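Local coordinates for protein PP1b (Porcine reproductive and respiratory syndrome virus, PDB 6JDR) that probably unwinds RNA and DNA duplexes with 5' to 3' polarity at the expense of ATP, as the helicase piece (nsp10) of the viral replicase polyprotein, at residues Ser139-Ser144 and Cys262-Ile267; Gln175-Met180 and Cys187-Pro192; Gln355-Ala360 and Arg375-Val380. The protein carries 1 engineered substitution. All blocks are in the same frame, centred on the assembly; numbering follows the deposited sequence.

Interaction 1: Ser139-Ser144 and Cys262-Ile267; sequences SNVLRS and CYVFDI
Val141 meets Val264 and Ile267 where helix 134-142 packs on the loop between strands 245-248 and 270-276, beside the parallel sheet of the first RecA-like domain. The valine lies near the end of its helix and has a separate methyl for each partner. CG2 of Val141 is 3.8 Å from CG1 of Val264, and the two side chains meet at a slant. CG1 of Val141 is 3.9 Å from CG1 of Ile267, which crosses it at about a right angle. Ile267 places CG1 between its own backbone N and carbonyl carbon (chi1 57°), which turns that branch to the valine. The contact is apolar, and no hydrogen bond spans it. Val264 also touches the tyrosine next to it in sequence: its CG1 sits 3.5 Å above one face of the Tyr263 ring, offset toward the rim. Leu239 of helix 232-239 touches both Val141 and Val264, so a third element joins the two segments.

The turn after the helix is fixed by polar groups. Ser144 OG donates to Asn140 O over 2.7 Å, coming from above the carbonyl plane. The same OG is hydrogen-bonded to Leu244 N, and the two partners hold this buried hydroxyl. After Ser144 the chain enters strand 145-148, which leads into the probable Walker A loop. On the other segment, Asp266, a zinc ligand in another structure of this protein, is hydrogen-bonded to His261. The setting is that of a RecA-like helicase domain: helices and connecting loops pack against a parallel sheet that carries the probable Walker A loop.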
loop_
_atom_site.group_PDB
_atom_site.type_symbol
_atom_site.label_atom_id
_atom_site.label_comp_id
_atom_site.label_asym_id
_atom_site.label_seq_id
_atom_site.Cartn_x
_atom_site.Cartn_y
_atom_site.Cartn_z
ATOM N N SER A 139 -16.752 -0.265 -3.336
ATOM C CA SER A 139 -16.312 -1.656 -3.311
ATOM C C SER A 139 -14.791 -1.776 -3.170
ATOM O O SER A 139 -14.295 -2.499 -2.305
ATOM C CB SER A 139 -16.782 -2.367 -4.584
ATOM O OG SER A 139 -16.121 -3.607 -4.763
ATOM N N ASN A 140 -14.058 -1.063 -4.017
ATOM C CA ASN A 140 -12.597 -1.133 -4.022
ATOM C C ASN A 140 -11.942 -0.556 -2.768
ATOM O O ASN A 140 -10.865 -1.005 -2.372
ATOM C CB ASN A 140 -12.038 -0.445 -5.270
ATOM C CG ASN A 140 -12.306 -1.236 -6.538
ATOM O OD1 ASN A 140 -12.228 -2.465 -6.543
ATOM N ND2 ASN A 140 -12.612 -0.538 -7.623
ATOM N N VAL A 141 -12.585 0.434 -2.149
ATOM C CA VAL A 141 -12.101 1.009 -0.888
ATOM C C VAL A 141 -12.052 -0.039 0.219
ATOM O O VAL A 141 -11.123 -0.047 1.027
ATOM C CB VAL A 141 -12.968 2.212 -0.446
ATOM C CG1 VAL A 141 -12.858 2.482 1.049
ATOM C CG2 VAL A 141 -12.573 3.455 -1.225
ATOM N N LEU A 142 -13.055 -0.916 0.253
ATOM C CA LEU A 142 -13.112 -1.984 1.250
ATOM C C LEU A 142 -11.971 -2.983 1.075
ATOM O O LEU A 142 -11.403 -3.453 2.057
ATOM C CB LEU A 142 -14.454 -2.716 1.182
ATOM C CG LEU A 142 -15.703 -1.894 1.519
ATOM C CD1 LEU A 142 -16.956 -2.686 1.174
ATOM C CD2 LEU A 142 -15.717 -1.468 2.980
ATOM N N ARG A 143 -11.634 -3.286 -0.176
ATOM C CA ARG A 143 -10.551 -4.215 -0.498
ATOM C C ARG A 143 -9.180 -3.533 -0.630
ATOM O O ARG A 143 -8.225 -4.144 -1.113
ATOM C CB ARG A 143 -10.888 -4.975 -1.785
ATOM C CG ARG A 143 -12.110 -5.875 -1.663
ATOM C CD ARG A 143 -12.342 -6.685 -2.932
ATOM N N SER A 144 -9.087 -2.274 -0.204
ATOM C CA SER A 144 -7.826 -1.530 -0.185
ATOM C C SER A 144 -7.260 -1.528 1.234
ATOM O O SER A 144 -7.910 -2.006 2.165
ATOM C CB SER A 144 -8.054 -0.087 -0.652
ATOM O OG SER A 144 -8.354 -0.031 -2.035
ATOM N N CYS A 262 -7.659 12.616 0.877
ATOM C CA CYS A 262 -8.861 12.033 0.291
ATOM C C CYS A 262 -9.693 11.347 1.371
ATOM O O CYS A 262 -9.155 10.615 2.202
ATOM C CB CYS A 262 -8.508 11.042 -0.818
ATOM S SG CYS A 262 -9.893 10.679 -1.924
ATOM N N TYR A 263 -10.999 11.601 1.359
ATOM C CA TYR A 263 -11.923 11.035 2.351
ATOM C C TYR A 263 -11.843 9.506 2.438
ATOM O O TYR A 263 -12.081 8.933 3.501
ATOM C CB TYR A 263 -13.367 11.446 2.042
ATOM C CG TYR A 263 -13.977 10.647 0.913
ATOM C CD1 TYR A 263 -14.756 9.522 1.175
ATOM C CD2 TYR A 263 -13.747 10.993 -0.415
ATOM C CE1 TYR A 263 -15.300 8.772 0.144
ATOM C CE2 TYR A 263 -14.292 10.254 -1.453
ATOM C CZ TYR A 263 -15.067 9.144 -1.168
ATOM O OH TYR A 263 -15.606 8.407 -2.195
ATOM N N VAL A 264 -11.519 8.853 1.322
ATOM C CA VAL A 264 -11.455 7.393 1.282
ATOM C C VAL A 264 -10.512 6.803 2.330
ATOM O O VAL A 264 -10.748 5.694 2.808
ATOM C CB VAL A 264 -11.069 6.843 -0.115
ATOM C CG1 VAL A 264 -12.135 7.189 -1.147
ATOM C CG2 VAL A 264 -9.690 7.326 -0.559
ATOM N N PHE A 265 -9.467 7.544 2.701
ATOM C CA PHE A 265 -8.481 7.052 3.671
ATOM C C PHE A 265 -9.040 6.927 5.083
ATOM O O PHE A 265 -8.547 6.122 5.871
ATOM C CB PHE A 265 -7.231 7.940 3.699
ATOM C CG PHE A 265 -6.591 8.132 2.356
ATOM C CD1 PHE A 265 -6.514 7.089 1.443
ATOM C CD2 PHE A 265 -6.060 9.363 2.006
ATOM C CE1 PHE A 265 -5.929 7.275 0.203
ATOM C CE2 PHE A 265 -5.471 9.553 0.771
ATOM C CZ PHE A 265 -5.405 8.511 -0.133
ATOM N N ASP A 266 -10.066 7.713 5.393
ATOM C CA ASP A 266 -10.729 7.645 6.695
ATOM C C ASP A 266 -11.727 6.490 6.802
ATOM O O ASP A 266 -12.203 6.187 7.893
ATOM C CB ASP A 266 -11.422 8.973 6.994
ATOM C CG ASP A 266 -10.447 10.134 7.041
ATOM O OD1 ASP A 266 -9.401 9.998 7.710
ATOM O OD2 ASP A 266 -10.713 11.176 6.403
ATOM N N ILE A 267 -12.048 5.856 5.679
ATOM C CA ILE A 267 -12.933 4.687 5.669
ATOM C C ILE A 267 -12.232 3.440 5.120
ATOM O O ILE A 267 -12.841 2.381 4.991
ATOM C CB ILE A 267 -14.237 4.973 4.885
ATOM C CG1 ILE A 267 -13.942 5.411 3.445
ATOM C CG2 ILE A 267 -15.045 6.052 5.592
ATOM C CD1 ILE A 267 -15.180 5.529 2.576
#

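Interaction 2: Gln175-Met180 and Cys187-Pro192; sequences QTMLDM and CRFNVP
Met177 and Phe189 have the nearest CA atoms of the two segments, yet these are 9.3 Å apart, a gap that side chains must bridge. Segment 175-180 is regular helix, part of helix 174-184. Segment 187-192 is an irregular, mostly extended chain that follows soon after it on the way to strand 208-211.

Met177 does the bridging. Its CG is anti to the backbone N (chi1 -178°), and the chain beyond stays extended, which carries the sulfur and methyl straight out from the helix. CE ends 3.8 Å from CB of Phe189. It also lies 3.6 Å from the backbone O of Asn190. The sulfur reaches toward the proline, with SD 4.1 Å from CD of Pro192. Phe189 holds CG between its backbone N and carbonyl carbon (chi1 55°), and its ring is approached obliquely by the methionine methyl. Val191 CG2 lies at the edge of that ring, in its plane.

Val209 of strand 208-211 and Thr171 of strand 168-171 also touch Met177, so the methionine lies by the two outer strands at one end of the parallel sheet. Elsewhere on the helix, Gln175 NE2 donates to Asp179 OD1 over 3.0 Å, one turn on. This bond meets the carboxylate from above its plane and is moderately bent, at 146°.

No hydrogen bond joins the two segments. The contact therefore rests on dispersion between a flexible thioether and carbon atoms. The carbonyl beside CE may add a slight attraction to the methyl, which is polarised by the sulfur.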
loop_
_atom_site.group_PDB
_atom_site.type_symbol
_atom_site.label_atom_id
_atom_site.label_comp_id
_atom_site.label_asym_id
_atom_site.label_seq_id
_atom_site.Cartn_x
_atom_site.Cartn_y
_atom_site.Cartn_z
ATOM N N GLN A 175 8.829 15.095 -8.502
ATOM C CA GLN A 175 9.864 14.891 -7.508
ATOM C C GLN A 175 9.666 13.588 -6.751
ATOM O O GLN A 175 10.621 12.836 -6.558
ATOM C CB GLN A 175 9.903 16.065 -6.525
ATOM C CG GLN A 175 11.089 16.029 -5.569
ATOM C CD GLN A 175 12.421 15.984 -6.298
ATOM O OE1 GLN A 175 12.665 16.766 -7.219
ATOM N NE2 GLN A 175 13.288 15.064 -5.892
ATOM N N THR A 176 8.432 13.320 -6.323
ATOM C CA THR A 176 8.124 12.075 -5.616
ATOM C C THR A 176 8.346 10.890 -6.552
ATOM O O THR A 176 8.874 9.866 -6.144
ATOM C CB THR A 176 6.689 12.058 -5.036
ATOM O OG1 THR A 176 5.726 12.263 -6.078
ATOM C CG2 THR A 176 6.525 13.144 -3.972
ATOM N N MET A 177 7.968 11.050 -7.815
ATOM C CA MET A 177 8.290 10.066 -8.846
ATOM C C MET A 177 9.795 9.802 -8.929
ATOM O O MET A 177 10.211 8.647 -9.031
ATOM C CB MET A 177 7.771 10.526 -10.215
ATOM C CG MET A 177 8.012 9.534 -11.338
ATOM S SD MET A 177 7.327 10.097 -12.904
ATOM C CE MET A 177 7.801 8.750 -13.983
ATOM N N LEU A 178 10.598 10.866 -8.890
ATOM C CA LEU A 178 12.058 10.741 -8.941
ATOM C C LEU A 178 12.610 10.080 -7.679
ATOM O O LEU A 178 13.492 9.222 -7.756
ATOM C CB LEU A 178 12.716 12.112 -9.147
ATOM C CG LEU A 178 14.244 12.155 -9.318
ATOM C CD1 LEU A 178 14.710 11.260 -10.459
ATOM C CD2 LEU A 178 14.706 13.588 -9.546
ATOM N N ASP A 179 12.092 10.487 -6.524
ATOM C CA ASP A 179 12.478 9.882 -5.252
ATOM C C ASP A 179 12.215 8.378 -5.272
ATOM O O ASP A 179 13.072 7.586 -4.880
ATOM C CB ASP A 179 11.706 10.524 -4.092
ATOM C CG ASP A 179 12.086 11.978 -3.856
ATOM O OD1 ASP A 179 13.136 12.429 -4.369
ATOM O OD2 ASP A 179 11.327 12.672 -3.147
ATOM N N MET A 180 11.031 7.995 -5.745
ATOM C CA MET A 180 10.634 6.591 -5.797
ATOM C C MET A 180 11.526 5.798 -6.748
ATOM O O MET A 180 11.947 4.690 -6.422
ATOM C CB MET A 180 9.168 6.467 -6.231
ATOM C CG MET A 180 8.577 5.066 -6.121
ATOM S SD MET A 180 8.201 4.565 -4.427
ATOM C CE MET A 180 9.678 3.660 -3.977
ATOM N N CYS A 187 13.373 -0.070 -12.301
ATOM C CA CYS A 187 11.928 0.062 -12.522
ATOM C C CYS A 187 11.624 0.587 -13.923
ATOM O O CYS A 187 12.511 1.111 -14.597
ATOM C CB CYS A 187 11.323 1.001 -11.480
ATOM S SG CYS A 187 12.150 2.601 -11.349
ATOM N N ARG A 188 10.373 0.436 -14.360
ATOM C CA ARG A 188 9.923 1.024 -15.627
ATOM C C ARG A 188 9.224 2.361 -15.399
ATOM O O ARG A 188 8.599 2.576 -14.364
ATOM C CB ARG A 188 8.984 0.080 -16.386
ATOM C CG ARG A 188 9.689 -1.094 -17.056
ATOM C CD ARG A 188 9.318 -2.426 -16.430
ATOM N NE ARG A 188 8.149 -3.031 -17.067
ATOM C CZ ARG A 188 7.561 -4.154 -16.655
ATOM N NH1 ARG A 188 8.014 -4.809 -15.589
ATOM N NH2 ARG A 188 6.506 -4.625 -17.309
ATOM N N PHE A 189 9.344 3.253 -16.377
ATOM C CA PHE A 189 8.640 4.530 -16.363
ATOM C C PHE A 189 8.808 5.276 -17.679
ATOM O O PHE A 189 9.671 4.945 -18.493
ATOM C CB PHE A 189 9.117 5.422 -15.208
ATOM C CG PHE A 189 10.602 5.655 -15.184
ATOM C CD1 PHE A 189 11.176 6.671 -15.938
ATOM C CD2 PHE A 189 11.426 4.874 -14.386
ATOM C CE1 PHE A 189 12.544 6.894 -15.907
ATOM C CE2 PHE A 189 12.795 5.093 -14.349
ATOM C CZ PHE A 189 13.355 6.103 -15.112
ATOM N N ASN A 190 7.958 6.278 -17.875
ATOM C CA ASN A 190 8.103 7.234 -18.960
ATOM C C ASN A 190 8.362 8.595 -18.338
ATOM O O ASN A 190 7.554 9.075 -17.543
ATOM C CB ASN A 190 6.831 7.287 -19.804
ATOM C CG ASN A 190 6.528 5.969 -20.494
ATOM O OD1 ASN A 190 7.399 5.370 -21.128
ATOM N ND2 ASN A 190 5.286 5.517 -20.386
ATOM N N VAL A 191 9.491 9.207 -18.682
ATOM C CA VAL A 191 9.821 10.536 -18.176
ATOM C C VAL A 191 8.765 11.521 -18.677
ATOM O O VAL A 191 8.495 11.577 -19.875
ATOM C CB VAL A 191 11.232 10.986 -18.623
ATOM C CG1 VAL A 191 11.474 12.450 -18.282
ATOM C CG2 VAL A 191 12.298 10.117 -17.967
ATOM N N PRO A 192 8.144 12.282 -17.760
ATOM C CA PRO A 192 7.104 13.221 -18.184
ATOM C C PRO A 192 7.671 14.456 -18.888
ATOM O O PRO A 192 8.704 14.989 -18.475
ATOM C CB PRO A 192 6.415 13.608 -16.868
ATOM C CG PRO A 192 7.448 13.389 -15.816
ATOM C CD PRO A 192 8.313 12.257 -16.294
#

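Interaction 3: Gln355-Ala360 and Arg375-Val380; sequences QRALVA and RQLQSV. Engineered in segment 375-380: Val380 (natural residue Met).
Ala357 turns its methyl from helix 354-361 toward Leu377 and Val380, and these three side chains form the packed part of the contact. Ala357 CB is 4.1 Å from CG1 of Val380. The same CB is 4.3 Å from CD1 of Leu377. These are easy van der Waals distances. With only a methyl on the helix side, CA of Ala357 and CA of Val380 are 7.4 Å apart, the nearest CA pair of the two segments. Val380 is an engineered residue, methionine in the natural sequence. Its CG1 stands anti to the backbone N (chi1 -169°) and is the branch that meets the alanine. Phe381 also lies on Ala357, and Tyr306 of strand 303-307 touches Leu377.

The far side is looser and polar, with Gln378 and Ser379 exposed. Val380 lies at the border, partly exposed, and a sulfate ion, probably from the crystallisation liquor, is about 5 Å from its side chain. Here the loop is held by its own bonds. Ser379 OG donates to Gln376 O over 2.9 Å, from well above the carbonyl plane. Val380 N donates to Leu377 O at 3.1 Å, which closes a tight turn. The buried Gln376 amide is satisfied away from the helix, with OE1 on Ser351 N and NE2 on Thr348 O. Across the junction, Val380 O is hydrogen-bonded to Arg354 NH2.

The helix and the residues just after it match the sequence of motif VI of superfamily 1 helicases, in what is probably the second RecA-like domain. Between the two segments the contact is apolar and small, without a hydrogen bond or salt bridge. Its chemistry implies fit rather than direction, while polar bonds around it set the course of the loop.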
loop_
_atom_site.group_PDB
_atom_site.type_symbol
_atom_site.label_atom_id
_atom_site.label_comp_id
_atom_site.label_asym_id
_atom_site.label_seq_id
_atom_site.Cartn_x
_atom_site.Cartn_y
_atom_site.Cartn_z
ATOM N N GLN A 355 1.536 -17.961 25.568
ATOM C CA GLN A 355 2.104 -16.931 26.433
ATOM C C GLN A 355 3.579 -17.204 26.735
ATOM O O GLN A 355 4.418 -16.327 26.538
ATOM C CB GLN A 355 1.307 -16.817 27.735
ATOM N N ARG A 356 3.881 -18.421 27.194
ATOM C CA ARG A 356 5.261 -18.838 27.499
ATOM C C ARG A 356 6.158 -18.808 26.266
ATOM O O ARG A 356 7.303 -18.365 26.331
ATOM C CB ARG A 356 5.296 -20.261 28.068
ATOM C CG ARG A 356 4.663 -20.443 29.437
ATOM C CD ARG A 356 4.946 -21.842 29.976
ATOM N NE ARG A 356 3.958 -22.270 30.967
ATOM C CZ ARG A 356 3.885 -21.816 32.220
ATOM N NH1 ARG A 356 4.739 -20.900 32.674
ATOM N NH2 ARG A 356 2.938 -22.280 33.032
ATOM N N ALA A 357 5.640 -19.308 25.149
ATOM C CA ALA A 357 6.400 -19.342 23.902
ATOM C C ALA A 357 6.679 -17.935 23.386
ATOM O O ALA A 357 7.759 -17.668 22.872
ATOM C CB ALA A 357 5.668 -20.160 22.850
ATOM N N LEU A 358 5.708 -17.040 23.533
ATOM C CA LEU A 358 5.884 -15.651 23.127
ATOM C C LEU A 358 6.998 -14.984 23.928
ATOM O O LEU A 358 7.797 -14.231 23.376
ATOM C CB LEU A 358 4.579 -14.866 23.291
ATOM C CG LEU A 358 4.632 -13.368 22.966
ATOM C CD1 LEU A 358 5.214 -13.116 21.579
ATOM C CD2 LEU A 358 3.246 -12.750 23.085
ATOM N N VAL A 359 7.049 -15.263 25.226
ATOM C CA VAL A 359 8.087 -14.691 26.079
ATOM C C VAL A 359 9.448 -15.263 25.694
ATOM O O VAL A 359 10.415 -14.521 25.581
ATOM C CB VAL A 359 7.813 -14.936 27.576
ATOM C CG1 VAL A 359 8.981 -14.452 28.424
ATOM C CG2 VAL A 359 6.537 -14.227 28.005
ATOM N N ALA A 360 9.505 -16.571 25.468
ATOM C CA ALA A 360 10.764 -17.261 25.161
ATOM C C ALA A 360 11.397 -16.817 23.842
ATOM O O ALA A 360 12.616 -16.663 23.753
ATOM C CB ALA A 360 10.547 -18.767 25.149
ATOM N N ARG A 375 8.665 -31.690 19.250
ATOM C CA ARG A 375 8.074 -30.859 18.196
ATOM C C ARG A 375 6.782 -30.190 18.666
ATOM O O ARG A 375 5.741 -30.296 18.014
ATOM C CB ARG A 375 7.828 -31.685 16.924
ATOM C CG ARG A 375 9.091 -32.249 16.282
ATOM C CD ARG A 375 10.064 -31.141 15.896
ATOM N NE ARG A 375 10.975 -31.534 14.820
ATOM C CZ ARG A 375 11.883 -30.730 14.261
ATOM N NH1 ARG A 375 12.023 -29.470 14.670
ATOM N NH2 ARG A 375 12.660 -31.189 13.284
ATOM N N GLN A 376 6.862 -29.509 19.806
ATOM C CA GLN A 376 5.702 -28.855 20.416
ATOM C C GLN A 376 5.643 -27.345 20.171
ATOM O O GLN A 376 4.625 -26.710 20.454
ATOM C CB GLN A 376 5.661 -29.146 21.921
ATOM C CG GLN A 376 6.706 -28.424 22.760
ATOM C CD GLN A 376 6.809 -28.989 24.164
ATOM O OE1 GLN A 376 5.927 -28.774 24.998
ATOM N NE2 GLN A 376 7.889 -29.713 24.432
ATOM N N LEU A 377 6.729 -26.770 19.658
ATOM C CA LEU A 377 6.766 -25.345 19.332
ATOM C C LEU A 377 5.973 -25.040 18.053
ATOM O O LEU A 377 5.347 -23.985 17.946
ATOM C CB LEU A 377 8.213 -24.867 19.188
ATOM C CG LEU A 377 8.412 -23.374 18.906
ATOM C CD1 LEU A 377 7.726 -22.514 19.957
ATOM C CD2 LEU A 377 9.894 -23.041 18.829
ATOM N N GLN A 378 6.013 -25.970 17.098
ATOM C CA GLN A 378 5.219 -25.894 15.862
ATOM C C GLN A 378 3.736 -25.658 16.124
ATOM O O GLN A 378 3.111 -24.836 15.459
ATOM C CB GLN A 378 5.360 -27.189 15.057
ATOM C CG GLN A 378 6.716 -27.373 14.396
ATOM C CD GLN A 378 6.939 -28.788 13.893
ATOM O OE1 GLN A 378 5.995 -29.567 13.742
ATOM N NE2 GLN A 378 8.199 -29.128 13.631
ATOM N N SER A 379 3.181 -26.379 17.096
ATOM C CA SER A 379 1.751 -26.302 17.407
ATOM C C SER A 379 1.337 -25.001 18.109
ATOM O O SER A 379 0.159 -24.808 18.412
ATOM C CB SER A 379 1.335 -27.499 18.268
ATOM O OG SER A 379 2.008 -27.491 19.515
ATOM N N VAL A 380 2.306 -24.128 18.380
ATOM C CA VAL A 380 2.045 -22.827 18.987
ATOM C C VAL A 380 2.577 -21.667 18.133
ATOM O O VAL A 380 1.997 -20.578 18.133
ATOM C CB VAL A 380 2.673 -22.758 20.395
ATOM C CG1 VAL A 380 2.186 -21.534 21.148
ATOM C CG2 VAL A 380 2.333 -24.014 21.188
#

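In the fold
The three contacts do not touch one another. Interactions 1 and 2 share the first RecA-like domain, with centres 25 Å apart. Interaction 2 falls within the chain between the two segments of interaction 1. Interaction 3 follows both and probably belongs to the second RecA-like domain. Its centre is 37 Å from that of interaction 1 and 45 Å from that of interaction 2, on the opposite side of the chain's centre from the latter. A bound zinc ion lies about 12 Å from the side chain of Val264, and a bound zinc ion lies about 10 Å from that of Met177. The Met177 side chain is also about 7 Å from that of Asp225, a zinc ligand in another structure. Interaction 3 is away from the annotated sites.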